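Long-range contacts in amyloid-like protein 1 (Homo sapiens, PDB 4RDA), which probably binds heparan sulfate through its helical E2 domain, captured here as a dimer in complex with heparin: residues 144-149 with 159-164; 140-145 with 166-171. All coordinates share one frame; numbering follows the deposited sequence.

Contact 1 of 2, residues 144-149 with 159-164; sequences RHYQHV and QMRFQV. With SGN (2-deoxy-6-O-sulfo-2-(sulfoamino)-alpha-D-glucopyranose), chain C; UAP (4-deoxy-2-O-sulfo-alpha-L-threo-hex-4-enopyranuronic acid), chain B; IDS (2-O-sulfo-alpha-L-idopyranuronic acid), chain D.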
ATOM      1  N   ARG A 144      -3.136  -9.738   9.523  1.00 52.69           N
ATOM      2  CA  ARG A 144      -2.464  -8.924   8.506  1.00 51.87           C
ATOM      3  C   ARG A 144      -2.700  -7.433   8.697  1.00 51.30           C
ATOM      4  O   ARG A 144      -1.781  -6.625   8.554  1.00 53.57           O
ATOM      5  CB  ARG A 144      -2.916  -9.331   7.104  1.00 54.77           C
ATOM      6  CG  ARG A 144      -2.140  -8.636   6.009  1.00 59.26           C
ATOM      7  CD  ARG A 144      -2.688  -8.944   4.625  1.00 61.70           C
ATOM      8  NE  ARG A 144      -2.505 -10.343   4.281  1.00 66.61           N
ATOM      9  CZ  ARG A 144      -3.494 -11.233   4.178  1.00 70.07           C
ATOM     10  NH1 ARG A 144      -4.766 -10.865   4.376  1.00 68.76           N
ATOM     11  NH2 ARG A 144      -3.205 -12.495   3.866  1.00 68.41           N
ATOM     12  N   HIS A 145      -3.929  -7.067   9.026  1.00 50.42           N
ATOM     13  CA  HIS A 145      -4.236  -5.680   9.295  1.00 49.26           C
ATOM     14  C   HIS A 145      -3.466  -5.210  10.528  1.00 50.75           C
ATOM     15  O   HIS A 145      -2.989  -4.072  10.576  1.00 52.16           O
ATOM     16  CB  HIS A 145      -5.744  -5.480   9.478  1.00 49.40           C
ATOM     17  CG  HIS A 145      -6.129  -4.068   9.796  1.00 51.22           C
ATOM     18  ND1 HIS A 145      -5.904  -3.018   8.924  1.00 52.62           N
ATOM     19  CD2 HIS A 145      -6.701  -3.528  10.898  1.00 49.85           C
ATOM     20  CE1 HIS A 145      -6.336  -1.896   9.470  1.00 50.86           C
ATOM     21  NE2 HIS A 145      -6.827  -2.177  10.667  1.00 52.71           N
ATOM     22  N   TYR A 146      -3.353  -6.074  11.533  1.00 49.95           N
ATOM     23  CA  TYR A 146      -2.579  -5.732  12.723  1.00 48.95           C
ATOM     24  C   TYR A 146      -1.112  -5.554  12.340  1.00 50.74           C
ATOM     25  O   TYR A 146      -0.453  -4.619  12.777  1.00 52.24           O
ATOM     26  CB  TYR A 146      -2.726  -6.807  13.801  1.00 48.45           C
ATOM     27  CG  TYR A 146      -1.810  -6.609  14.996  1.00 47.72           C
ATOM     28  CD1 TYR A 146      -1.753  -5.382  15.664  1.00 47.59           C
ATOM     29  CD2 TYR A 146      -1.009  -7.644  15.459  1.00 44.86           C
ATOM     30  CE1 TYR A 146      -0.918  -5.196  16.750  1.00 47.55           C
ATOM     31  CE2 TYR A 146      -0.173  -7.467  16.549  1.00 45.94           C
ATOM     32  CZ  TYR A 146      -0.131  -6.243  17.188  1.00 48.67           C
ATOM     33  OH  TYR A 146       0.701  -6.067  18.265  1.00 52.14           O
ATOM     34  N   GLN A 147      -0.617  -6.465  11.515  1.00 52.54           N
ATOM     35  CA  GLN A 147       0.771  -6.475  11.088  1.00 56.66           C
ATOM     36  C   GLN A 147       1.056  -5.235  10.243  1.00 55.93           C
ATOM     37  O   GLN A 147       2.131  -4.655  10.311  1.00 54.20           O
ATOM     38  CB  GLN A 147       1.066  -7.770  10.306  1.00 59.89           C
ATOM     39  CG  GLN A 147       2.493  -7.935   9.798  1.00 65.34           C
ATOM     40  CD  GLN A 147       2.743  -7.246   8.451  1.00 71.62           C
ATOM     41  OE1 GLN A 147       1.829  -7.087   7.630  1.00 73.62           O
ATOM     42  NE2 GLN A 147       3.987  -6.829   8.226  1.00 73.15           N
ATOM     43  N   HIS A 148       0.074  -4.831   9.453  1.00 58.03           N
ATOM     44  CA  HIS A 148       0.226  -3.678   8.582  1.00 60.74           C
ATOM     45  C   HIS A 148       0.244  -2.366   9.371  1.00 62.00           C
ATOM     46  O   HIS A 148       1.067  -1.488   9.099  1.00 65.26           O
ATOM     47  CB  HIS A 148      -0.891  -3.662   7.541  1.00 63.65           C
ATOM     48  CG  HIS A 148      -1.030  -2.359   6.830  1.00 66.53           C
ATOM     49  ND1 HIS A 148      -0.201  -1.981   5.795  1.00 67.82           N
ATOM     50  CD2 HIS A 148      -1.900  -1.338   7.007  1.00 66.73           C
ATOM     51  CE1 HIS A 148      -0.559  -0.788   5.361  1.00 67.26           C
ATOM     52  NE2 HIS A 148      -1.588  -0.374   6.080  1.00 67.45           N
ATOM     53  N   VAL A 149      -0.657  -2.226  10.342  1.00 59.49           N
ATOM     54  CA  VAL A 149      -0.672  -1.035  11.184  1.00 56.85           C
ATOM     55  C   VAL A 149       0.616  -0.967  12.013  1.00 59.19           C
ATOM     56  O   VAL A 149       1.203   0.093  12.177  1.00 59.27           O
ATOM     57  CB  VAL A 149      -1.914  -0.997  12.109  1.00 52.24           C
ATOM     58  CG1 VAL A 149      -1.782   0.099  13.165  1.00 50.50           C
ATOM     59  CG2 VAL A 149      -3.175  -0.768  11.286  1.00 50.39           C
ATOM     60  N   GLN A 159      -2.651   0.474  20.323  1.00 67.06           N
ATOM     61  CA  GLN A 159      -4.064   0.649  20.653  1.00 68.26           C
ATOM     62  C   GLN A 159      -4.916  -0.580  20.317  1.00 67.57           C
ATOM     63  O   GLN A 159      -6.008  -0.741  20.857  1.00 67.64           O
ATOM     64  CB  GLN A 159      -4.645   1.856  19.913  1.00 70.96           C
ATOM     65  CG  GLN A 159      -4.126   3.215  20.354  1.00 74.18           C
ATOM     66  N   MET A 160      -4.416  -1.416  19.405  1.00 64.96           N
ATOM     67  CA  MET A 160      -5.157  -2.544  18.851  1.00 61.03           C
ATOM     68  C   MET A 160      -4.951  -3.864  19.599  1.00 58.49           C
ATOM     69  O   MET A 160      -5.884  -4.658  19.692  1.00 59.02           O
ATOM     70  CB  MET A 160      -4.763  -2.791  17.397  1.00 60.55           C
ATOM     71  CG  MET A 160      -5.041  -1.715  16.416  1.00 59.82           C
ATOM     72  SD  MET A 160      -4.205  -2.170  14.881  1.00 70.19           S
ATOM     73  CE  MET A 160      -5.266  -3.449  14.231  1.00 57.83           C
ATOM     74  N   ARG A 161      -3.728  -4.091  20.082  1.00 55.30           N
ATOM     75  CA  ARG A 161      -3.291  -5.381  20.618  1.00 60.30           C
ATOM     76  C   ARG A 161      -4.375  -6.213  21.281  1.00 64.82           C
ATOM     77  O   ARG A 161      -4.731  -7.290  20.802  1.00 66.91           O
ATOM     78  CB  ARG A 161      -2.189  -5.181  21.641  1.00 62.25           C
ATOM     79  CG  ARG A 161      -0.904  -4.724  21.071  1.00 65.36           C
ATOM     80  CD  ARG A 161      -0.000  -4.369  22.209  1.00 68.67           C
ATOM     81  NE  ARG A 161       1.063  -3.472  21.793  1.00 69.88           N
ATOM     82  CZ  ARG A 161       1.831  -2.822  22.648  1.00 70.55           C
ATOM     83  NH1 ARG A 161       1.625  -2.977  23.947  1.00 69.58           N
ATOM     84  NH2 ARG A 161       2.791  -2.023  22.209  1.00 72.91           N
ATOM     85  N   PHE A 162      -4.894  -5.699  22.386  1.00 63.81           N
ATOM     86  CA  PHE A 162      -5.902  -6.405  23.143  1.00 63.26           C
ATOM     87  C   PHE A 162      -7.108  -6.788  22.283  1.00 61.89           C
ATOM     88  O   PHE A 162      -7.587  -7.918  22.344  1.00 67.03           O
ATOM     89  CB  PHE A 162      -6.349  -5.566  24.337  1.00 65.22           C
ATOM     90  CG  PHE A 162      -7.102  -6.349  25.345  1.00 69.53           C
ATOM     91  CD1 PHE A 162      -6.423  -7.073  26.315  1.00 71.40           C
ATOM     92  CD2 PHE A 162      -8.487  -6.417  25.296  1.00 71.21           C
ATOM     93  CE1 PHE A 162      -7.116  -7.835  27.239  1.00 72.84           C
ATOM     94  CE2 PHE A 162      -9.187  -7.175  26.218  1.00 72.30           C
ATOM     95  CZ  PHE A 162      -8.503  -7.885  27.192  1.00 72.76           C
ATOM     96  N   GLN A 163      -7.586  -5.856  21.473  1.00 57.53           N
ATOM     97  CA  GLN A 163      -8.739  -6.099  20.617  1.00 56.74           C
ATOM     98  C   GLN A 163      -8.473  -7.220  19.597  1.00 57.88           C
ATOM     99  O   GLN A 163      -9.341  -8.066  19.354  1.00 57.05           O
ATOM    100  CB  GLN A 163      -9.125  -4.803  19.929  1.00 57.24           C
ATOM    101  CG  GLN A 163      -9.868  -4.956  18.630  1.00 60.89           C
ATOM    102  N   VAL A 164      -7.270  -7.215  19.021  1.00 57.13           N
ATOM    103  CA  VAL A 164      -6.800  -8.252  18.103  1.00 53.36           C
ATOM    104  C   VAL A 164      -6.763  -9.595  18.819  1.00 53.62           C
ATOM    105  O   VAL A 164      -7.215 -10.633  18.306  1.00 55.65           O
ATOM    106  CB  VAL A 164      -5.375  -7.929  17.559  1.00 53.62           C
ATOM    107  CG1 VAL A 164      -4.798  -9.118  16.782  1.00 51.97           C
ATOM    108  CG2 VAL A 164      -5.370  -6.645  16.716  1.00 51.32           C
TER
HETATM  109  C1  SGN C   4      -2.787  -4.393   2.658  1.00 85.86           C
HETATM  110  C2  SGN C   4      -3.559  -3.455   3.602  1.00 83.49           C
HETATM  111  C3  SGN C   4      -3.884  -2.130   2.885  1.00 84.55           C
HETATM  112  C4  SGN C   4      -2.582  -1.469   2.380  1.00 84.64           C
HETATM  113  C5  SGN C   4      -1.884  -2.481   1.454  1.00 84.83           C
HETATM  114  C6  SGN C   4      -0.606  -1.975   0.763  1.00 88.14           C
HETATM  115  N2  SGN C   4      -4.774  -4.101   4.065  1.00 79.06           N
HETATM  116  O3  SGN C   4      -4.607  -1.248   3.737  1.00 76.38           O
HETATM  117  O4  SGN C   4      -2.918  -0.310   1.624  1.00 82.98           O
HETATM  118  O5  SGN C   4      -1.598  -3.727   2.158  1.00 85.18           O
HETATM  119  O6  SGN C   4       0.607  -2.432   1.443  1.00 96.16           O
HETATM  120  S1  SGN C   4      -4.776  -4.792   5.551  0.84 78.63           S
HETATM  121  O1S SGN C   4      -6.103  -5.351   5.842  0.84 80.25           O
HETATM  122  O2S SGN C   4      -3.769  -5.858   5.584  0.84 80.24           O
HETATM  123  O3S SGN C   4      -4.469  -3.791   6.576  0.84 78.49           O
HETATM  124  S2  SGN C   4       1.582  -1.433   1.925  0.84 82.19           S
HETATM  125  O4S SGN C   4       2.777  -2.165   2.354  0.84 83.86           O
HETATM  126  O5S SGN C   4       1.907  -0.483   0.854  0.84 82.37           O
HETATM  127  O6S SGN C   4       1.071  -0.698   3.070  0.84 81.44           O
HETATM  128  S   UAP B   5      -0.962   3.549  -0.350  0.84 78.20           S
HETATM  129  C1  UAP B   5      -2.112   0.891   1.734  1.00 79.04           C
HETATM  130  C2  UAP B   5      -2.631   1.914   0.680  1.00 83.84           C
HETATM  131  O2  UAP B   5      -1.883   3.197   0.737  1.00 80.43           O
HETATM  132  C3  UAP B   5      -4.096   2.229   1.002  1.00 74.38           C
HETATM  133  O3  UAP B   5      -4.968   1.368   0.276  1.00 73.93           O
HETATM  134  C4  UAP B   5      -4.387   2.275   2.503  1.00 74.31           C
HETATM  135  C5  UAP B   5      -3.479   1.931   3.443  1.00 78.50           C
HETATM  136  O5  UAP B   5      -2.201   1.466   3.053  1.00 77.61           O
HETATM  137  C6  UAP B   5      -3.669   2.052   4.934  1.00 78.77           C
HETATM  138  O1S UAP B   5      -1.456   4.770  -0.984  0.84 79.79           O
HETATM  139  O2S UAP B   5      -0.895   2.522  -1.385  0.84 78.20           O
HETATM  140  O3S UAP B   5       0.360   3.734   0.254  0.84 79.92           O
HETATM  141  O6B UAP B   5      -2.881   1.493   5.712  1.00 79.39           O
HETATM  142  O6A UAP B   5      -4.618   2.724   5.397  1.00 77.66           O
HETATM  143  C1  IDS D   3      -5.972  -6.779  -0.277  1.00 89.61           C
HETATM  144  C2  IDS D   3      -5.860  -7.011   1.231  1.00 91.34           C
HETATM  145  C3  IDS D   3      -4.428  -7.185   1.740  1.00 91.34           C
HETATM  146  C4  IDS D   3      -3.448  -6.184   1.102  1.00 90.76           C
HETATM  147  C5  IDS D   3      -3.656  -6.210  -0.413  1.00 90.89           C
HETATM  148  C6  IDS D   3      -2.726  -5.229  -1.118  1.00 93.74           C
HETATM  149  O2  IDS D   3      -6.532  -5.928   1.936  1.00 96.16           O
HETATM  150  O3  IDS D   3      -4.004  -8.503   1.448  1.00 93.34           O
HETATM  151  O4  IDS D   3      -3.670  -4.867   1.607  1.00 88.07           O
HETATM  152  O5  IDS D   3      -5.008  -5.827  -0.729  1.00 88.77           O
HETATM  153  O6A IDS D   3      -3.224  -4.189  -1.604  1.00 93.03           O
HETATM  154  O6B IDS D   3      -1.508  -5.513  -1.192  1.00 96.91           O
HETATM  155  S   IDS D   3      -7.901  -6.150   2.432  0.84 99.55           S
HETATM  156  O1S IDS D   3      -8.042  -5.589   3.790  0.84100.35           O
HETATM  157  O2S IDS D   3      -8.257  -7.592   2.427  0.84100.78           O
HETATM  158  O3S IDS D   3      -8.776  -5.399   1.518  0.84 99.11           O
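Tyr146 and Met160 lie side by side, running opposite ways, the tyrosine ring reaching out from helix 121-152 and the methionine lying against its rim. Followed outward, Tyr146 begins with CB 3.9 Å from Val164 CG2, a methyl that also lies close to CG and CD1 and approaches the ring obliquely. The CA-CB bond points toward segment 159-164, and CG, anti to the backbone N (chi1 173°), sets the ring beside Met160 and Val164. CD1 then comes within 4.1 Å of Met160 SD, which sits at the ring edge: a Met-aromatic contact. At the tip, OH lies 3.5 Å from Arg161 CG. Tyrosine suits this place because its apolar ring fills the interface while the hydroxyl hydrogen-bonds Glu77 of the second subunit, which also receives a salt bridge from Arg161.

The contact belongs to an antiparallel helical hairpin of the E2 domain, with the short helix 154-158 at its turn. Flexible and unbranched, Met160 threads among Val149, Tyr146 and His145: SD packs 3.7 Å from Val149 CG1, and the chain bends at its last torsion (chi3 76°) to bring CE to His145 CD2, 3.6 Å away.

Further round helix 121-152, the surface is given over to the glycan. The edge of His145 faces the N-sulfate of SGN, and ND1 donates a hydrogen bond to SGN O3S (2.9 Å, 160° at the hydrogen). The His148 ring has SGN C2 over the centre of one face; its NE2 points at a UAP carboxylate oxygen, though the modelled separation is doubtfully short. Arg144 lays CG 3.2 Å from SGN O2S and has IDS O3 over one guanidinium face, while its NE forms a salt bridge with Glu33 of the second subunit.

Contact 2 of 2, residues 140-145 with 166-171; sequences RHTLRH and THLQVI. With SGN (2-deoxy-6-O-sulfo-2-(sulfoamino)-alpha-D-glucopyranose), chain C; IDS (2-O-sulfo-alpha-L-idopyranuronic acid), chain D.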
ATOM      1  N   ARG A 140      -6.802 -14.452   9.064  1.00 45.60           N
ATOM      2  CA  ARG A 140      -5.633 -13.895   8.382  1.00 47.67           C
ATOM      3  C   ARG A 140      -5.769 -12.394   8.170  1.00 49.80           C
ATOM      4  O   ARG A 140      -4.795 -11.655   8.280  1.00 50.67           O
ATOM      5  CB  ARG A 140      -5.403 -14.594   7.048  1.00 50.81           C
ATOM      6  CG  ARG A 140      -5.026 -16.049   7.222  1.00 56.42           C
ATOM      7  CD  ARG A 140      -4.790 -16.744   5.893  1.00 63.89           C
ATOM      8  NE  ARG A 140      -3.461 -16.451   5.361  1.00 70.52           N
ATOM      9  CZ  ARG A 140      -3.224 -15.638   4.338  1.00 71.53           C
ATOM     10  N   HIS A 141      -6.988 -11.944   7.887  1.00 49.94           N
ATOM     11  CA  HIS A 141      -7.265 -10.526   7.776  1.00 46.03           C
ATOM     12  C   HIS A 141      -7.040  -9.817   9.108  1.00 46.97           C
ATOM     13  O   HIS A 141      -6.606  -8.670   9.148  1.00 50.11           O
ATOM     14  CB  HIS A 141      -8.695 -10.299   7.299  1.00 47.78           C
ATOM     15  CG  HIS A 141      -8.986  -8.875   6.953  1.00 56.76           C
ATOM     16  ND1 HIS A 141      -9.456  -7.964   7.873  1.00 60.44           N
ATOM     17  CD2 HIS A 141      -8.847  -8.197   5.790  1.00 58.49           C
ATOM     18  CE1 HIS A 141      -9.605  -6.788   7.293  1.00 57.50           C
ATOM     19  NE2 HIS A 141      -9.245  -6.905   6.028  1.00 58.71           N
ATOM     20  N   THR A 142      -7.321 -10.497  10.208  1.00 47.38           N
ATOM     21  CA  THR A 142      -7.143  -9.893  11.528  1.00 47.94           C
ATOM     22  C   THR A 142      -5.667  -9.753  11.864  1.00 46.71           C
ATOM     23  O   THR A 142      -5.245  -8.752  12.425  1.00 50.42           O
ATOM     24  CB  THR A 142      -7.831 -10.710  12.620  1.00 47.07           C
ATOM     25  OG1 THR A 142      -9.219 -10.804  12.313  1.00 48.53           O
ATOM     26  CG2 THR A 142      -7.676 -10.043  13.956  1.00 47.23           C
ATOM     27  N   LEU A 143      -4.888 -10.766  11.516  1.00 44.93           N
ATOM     28  CA  LEU A 143      -3.447 -10.739  11.726  1.00 48.23           C
ATOM     29  C   LEU A 143      -2.750  -9.740  10.798  1.00 51.55           C
ATOM     30  O   LEU A 143      -1.883  -8.988  11.232  1.00 52.40           O
ATOM     31  CB  LEU A 143      -2.859 -12.129  11.515  1.00 47.43           C
ATOM     32  CG  LEU A 143      -3.123 -13.178  12.586  1.00 47.00           C
ATOM     33  CD1 LEU A 143      -2.543 -14.504  12.127  1.00 46.96           C
ATOM     34  CD2 LEU A 143      -2.505 -12.767  13.911  1.00 46.88           C
ATOM     35  N   ARG A 144      -3.136  -9.738   9.523  1.00 52.69           N
ATOM     36  CA  ARG A 144      -2.464  -8.924   8.506  1.00 51.87           C
ATOM     37  C   ARG A 144      -2.700  -7.433   8.697  1.00 51.30           C
ATOM     38  O   ARG A 144      -1.781  -6.625   8.554  1.00 53.57           O
ATOM     39  CB  ARG A 144      -2.916  -9.331   7.104  1.00 54.77           C
ATOM     40  CG  ARG A 144      -2.140  -8.636   6.009  1.00 59.26           C
ATOM     41  CD  ARG A 144      -2.688  -8.944   4.625  1.00 61.70           C
ATOM     42  NE  ARG A 144      -2.505 -10.343   4.281  1.00 66.61           N
ATOM     43  CZ  ARG A 144      -3.494 -11.233   4.178  1.00 70.07           C
ATOM     44  NH1 ARG A 144      -4.766 -10.865   4.376  1.00 68.76           N
ATOM     45  NH2 ARG A 144      -3.205 -12.495   3.866  1.00 68.41           N
ATOM     46  N   HIS A 145      -3.929  -7.067   9.026  1.00 50.42           N
ATOM     47  CA  HIS A 145      -4.236  -5.680   9.295  1.00 49.26           C
ATOM     48  C   HIS A 145      -3.466  -5.210  10.528  1.00 50.75           C
ATOM     49  O   HIS A 145      -2.989  -4.072  10.576  1.00 52.16           O
ATOM     50  CB  HIS A 145      -5.744  -5.480   9.478  1.00 49.40           C
ATOM     51  CG  HIS A 145      -6.129  -4.068   9.796  1.00 51.22           C
ATOM     52  ND1 HIS A 145      -5.904  -3.018   8.924  1.00 52.62           N
ATOM     53  CD2 HIS A 145      -6.701  -3.528  10.898  1.00 49.85           C
ATOM     54  CE1 HIS A 145      -6.336  -1.896   9.470  1.00 50.86           C
ATOM     55  NE2 HIS A 145      -6.827  -2.177  10.667  1.00 52.71           N
ATOM     56  N   THR A 166      -8.366 -10.498  21.479  1.00 53.14           N
ATOM     57  CA  THR A 166      -9.728 -10.930  21.756  1.00 52.68           C
ATOM     58  C   THR A 166     -10.408 -11.520  20.531  1.00 55.46           C
ATOM     59  O   THR A 166     -11.079 -12.560  20.605  1.00 56.92           O
ATOM     60  CB  THR A 166     -10.572  -9.756  22.275  1.00 49.12           C
ATOM     61  OG1 THR A 166     -10.120  -9.406  23.586  1.00 54.61           O
ATOM     62  CG2 THR A 166     -12.041 -10.119  22.339  1.00 42.84           C
ATOM     63  N   HIS A 167     -10.233 -10.841  19.405  1.00 53.38           N
ATOM     64  CA  HIS A 167     -10.887 -11.226  18.164  1.00 49.10           C
ATOM     65  C   HIS A 167     -10.431 -12.627  17.709  1.00 46.63           C
ATOM     66  O   HIS A 167     -11.242 -13.421  17.253  1.00 45.69           O
ATOM     67  CB  HIS A 167     -10.612 -10.172  17.086  1.00 44.78           C
ATOM     68  CG  HIS A 167     -11.410 -10.360  15.833  1.00 48.79           C
ATOM     69  ND1 HIS A 167     -11.380  -9.460  14.786  1.00 51.17           N
ATOM     70  CD2 HIS A 167     -12.263 -11.343  15.458  1.00 49.27           C
ATOM     71  CE1 HIS A 167     -12.180  -9.882  13.822  1.00 49.68           C
ATOM     72  NE2 HIS A 167     -12.718 -11.028  14.200  1.00 50.27           N
ATOM     73  N   LEU A 168      -9.144 -12.926  17.854  1.00 43.48           N
ATOM     74  CA  LEU A 168      -8.623 -14.212  17.440  1.00 45.19           C
ATOM     75  C   LEU A 168      -9.220 -15.342  18.311  1.00 51.06           C
ATOM     76  O   LEU A 168      -9.567 -16.403  17.788  1.00 48.63           O
ATOM     77  CB  LEU A 168      -7.082 -14.219  17.490  1.00 43.09           C
ATOM     78  CG  LEU A 168      -6.383 -13.267  16.501  1.00 43.71           C
ATOM     79  CD1 LEU A 168      -4.911 -13.069  16.829  1.00 43.09           C
ATOM     80  CD2 LEU A 168      -6.547 -13.718  15.051  1.00 41.87           C
ATOM     81  N   GLN A 169      -9.364 -15.107  19.620  1.00 53.65           N
ATOM     82  CA  GLN A 169      -9.991 -16.096  20.506  1.00 51.15           C
ATOM     83  C   GLN A 169     -11.443 -16.297  20.116  1.00 47.99           C
ATOM     84  O   GLN A 169     -11.928 -17.422  20.070  1.00 49.40           O
ATOM     85  CB  GLN A 169      -9.889 -15.680  21.979  1.00 54.49           C
ATOM     86  CG  GLN A 169      -8.495 -15.854  22.566  1.00 62.19           C
ATOM     87  CD  GLN A 169      -8.362 -15.309  23.985  1.00 72.36           C
ATOM     88  OE1 GLN A 169      -8.268 -16.070  24.951  1.00 77.45           O
ATOM     89  NE2 GLN A 169      -8.329 -13.984  24.115  1.00 73.60           N
ATOM     90  N   VAL A 170     -12.133 -15.202  19.816  1.00 45.10           N
ATOM     91  CA  VAL A 170     -13.513 -15.272  19.352  1.00 45.08           C
ATOM     92  C   VAL A 170     -13.664 -16.191  18.138  1.00 48.04           C
ATOM     93  O   VAL A 170     -14.524 -17.061  18.132  1.00 51.67           O
ATOM     94  CB  VAL A 170     -14.048 -13.873  19.002  1.00 45.17           C
ATOM     95  CG1 VAL A 170     -15.346 -13.965  18.191  1.00 41.58           C
ATOM     96  CG2 VAL A 170     -14.265 -13.072  20.275  1.00 46.42           C
ATOM     97  N   ILE A 171     -12.813 -16.006  17.128  1.00 48.34           N
ATOM     98  CA  ILE A 171     -12.877 -16.792  15.897  1.00 46.78           C
ATOM     99  C   ILE A 171     -12.664 -18.266  16.197  1.00 46.30           C
ATOM    100  O   ILE A 171     -13.380 -19.132  15.699  1.00 48.70           O
ATOM    101  CB  ILE A 171     -11.818 -16.329  14.854  1.00 37.29           C
ATOM    102  CG1 ILE A 171     -12.069 -14.871  14.426  1.00 37.12           C
ATOM    103  CG2 ILE A 171     -11.835 -17.246  13.625  1.00 33.39           C
ATOM    104  CD1 ILE A 171     -10.980 -14.319  13.522  1.00 35.51           C
TER
HETATM  105  C1  SGN C   4      -2.787  -4.393   2.658  1.00 85.86           C
HETATM  106  C2  SGN C   4      -3.559  -3.455   3.602  1.00 83.49           C
HETATM  107  C3  SGN C   4      -3.884  -2.130   2.885  1.00 84.55           C
HETATM  108  C4  SGN C   4      -2.582  -1.469   2.380  1.00 84.64           C
HETATM  109  C5  SGN C   4      -1.884  -2.481   1.454  1.00 84.83           C
HETATM  110  C6  SGN C   4      -0.606  -1.975   0.763  1.00 88.14           C
HETATM  111  N2  SGN C   4      -4.774  -4.101   4.065  1.00 79.06           N
HETATM  112  O3  SGN C   4      -4.607  -1.248   3.737  1.00 76.38           O
HETATM  113  O4  SGN C   4      -2.918  -0.310   1.624  1.00 82.98           O
HETATM  114  O5  SGN C   4      -1.598  -3.727   2.158  1.00 85.18           O
HETATM  115  O6  SGN C   4       0.607  -2.432   1.443  1.00 96.16           O
HETATM  116  S1  SGN C   4      -4.776  -4.792   5.551  0.84 78.63           S
HETATM  117  O1S SGN C   4      -6.103  -5.351   5.842  0.84 80.25           O
HETATM  118  O2S SGN C   4      -3.769  -5.858   5.584  0.84 80.24           O
HETATM  119  O3S SGN C   4      -4.469  -3.791   6.576  0.84 78.49           O
HETATM  120  S2  SGN C   4       1.582  -1.433   1.925  0.84 82.19           S
HETATM  121  O4S SGN C   4       2.777  -2.165   2.354  0.84 83.86           O
HETATM  122  O5S SGN C   4       1.907  -0.483   0.854  0.84 82.37           O
HETATM  123  O6S SGN C   4       1.071  -0.698   3.070  0.84 81.44           O
HETATM  124  C1  IDS D   3      -5.972  -6.779  -0.277  1.00 89.61           C
HETATM  125  C2  IDS D   3      -5.860  -7.011   1.231  1.00 91.34           C
HETATM  126  C3  IDS D   3      -4.428  -7.185   1.740  1.00 91.34           C
HETATM  127  C4  IDS D   3      -3.448  -6.184   1.102  1.00 90.76           C
HETATM  128  C5  IDS D   3      -3.656  -6.210  -0.413  1.00 90.89           C
HETATM  129  C6  IDS D   3      -2.726  -5.229  -1.118  1.00 93.74           C
HETATM  130  O2  IDS D   3      -6.532  -5.928   1.936  1.00 96.16           O
HETATM  131  O3  IDS D   3      -4.004  -8.503   1.448  1.00 93.34           O
HETATM  132  O4  IDS D   3      -3.670  -4.867   1.607  1.00 88.07           O
HETATM  133  O5  IDS D   3      -5.008  -5.827  -0.729  1.00 88.77           O
HETATM  134  O6A IDS D   3      -3.224  -4.189  -1.604  1.00 93.03           O
HETATM  135  O6B IDS D   3      -1.508  -5.513  -1.192  1.00 96.91           O
HETATM  136  S   IDS D   3      -7.901  -6.150   2.432  0.84 99.55           S
HETATM  137  O1S IDS D   3      -8.042  -5.589   3.790  0.84100.35           O
HETATM  138  O2S IDS D   3      -8.257  -7.592   2.427  0.84100.78           O
HETATM  139  O3S IDS D   3      -8.776  -5.399   1.518  0.84 99.11           O
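Leu143 and Leu168 supply the apolar part of this contact, set nearly perpendicular with CD2 of Leu143 3.8 Å from CD1 of Leu168. The other branch of Leu168 turns to Thr142, whose CG2 lies 4.0 Å from Leu168 CD2. Leucine suits the position because its forked end can serve two neighbours of helix 121-152 at once; the compact, branched threonine offers a methyl to the leucine and a hydroxyl to His167.

That hydroxyl makes the contact with an aromatic face. Thr142 OG1 stands over one face of the His167 imidazole, offset toward the rim and 3.4 Å from CE1. It is hydrogen-bonded to the backbone oxygen of Glu138, one turn earlier, while His167 NE2 is hydrogen-bonded to the carboxylate of the same glutamate. Glu138 thus partners both the threonine hydroxyl and His167 NE2, and the bond from Glu138 is likely to limit rotation of the ring.

Glycan binding occupies a different side of helix 121-152. His141, with CG anti to the backbone N (chi1 -171°), turns the edge of its ring to the IDS sulfate, and NE2 donates a bent hydrogen bond to O1S (2.9 Å, 135° at the hydrogen). SGN O1S lies obliquely to the same ring, 3.5 Å from NE2. An alanine here would remove the imidazole, and the IDS sulfate would probably lose this N-H partner and be held less firmly.

The two short helical segments run antiparallel, at 168° with axes 10.3 Å apart. Helix 59-114 packs against His141 through Val95 and Ile99, and the second subunit meets the pair at Leu168 through its Met44 and at Leu143 through its Asn41.

Overall arrangement
From the N terminus the chain passes through the long helices 21-53 and 59-114 before helix 121-152, which supplies the first segment of both contacts, overlapping at Arg144 and His145. The chain then turns back through helix 154-158. Contact 1 closes the shorter loop, with nine residues between its segments, and contact 2 closes one of twenty residues that encloses it, so the two nest without crossing. Their centres are 8 Å apart, and Val164 CG1 meets Thr142 CG2 at 4.1 Å between them. Together they join helix 121-152 to helix 161-179, with glycan and the second subunit touching both contacts.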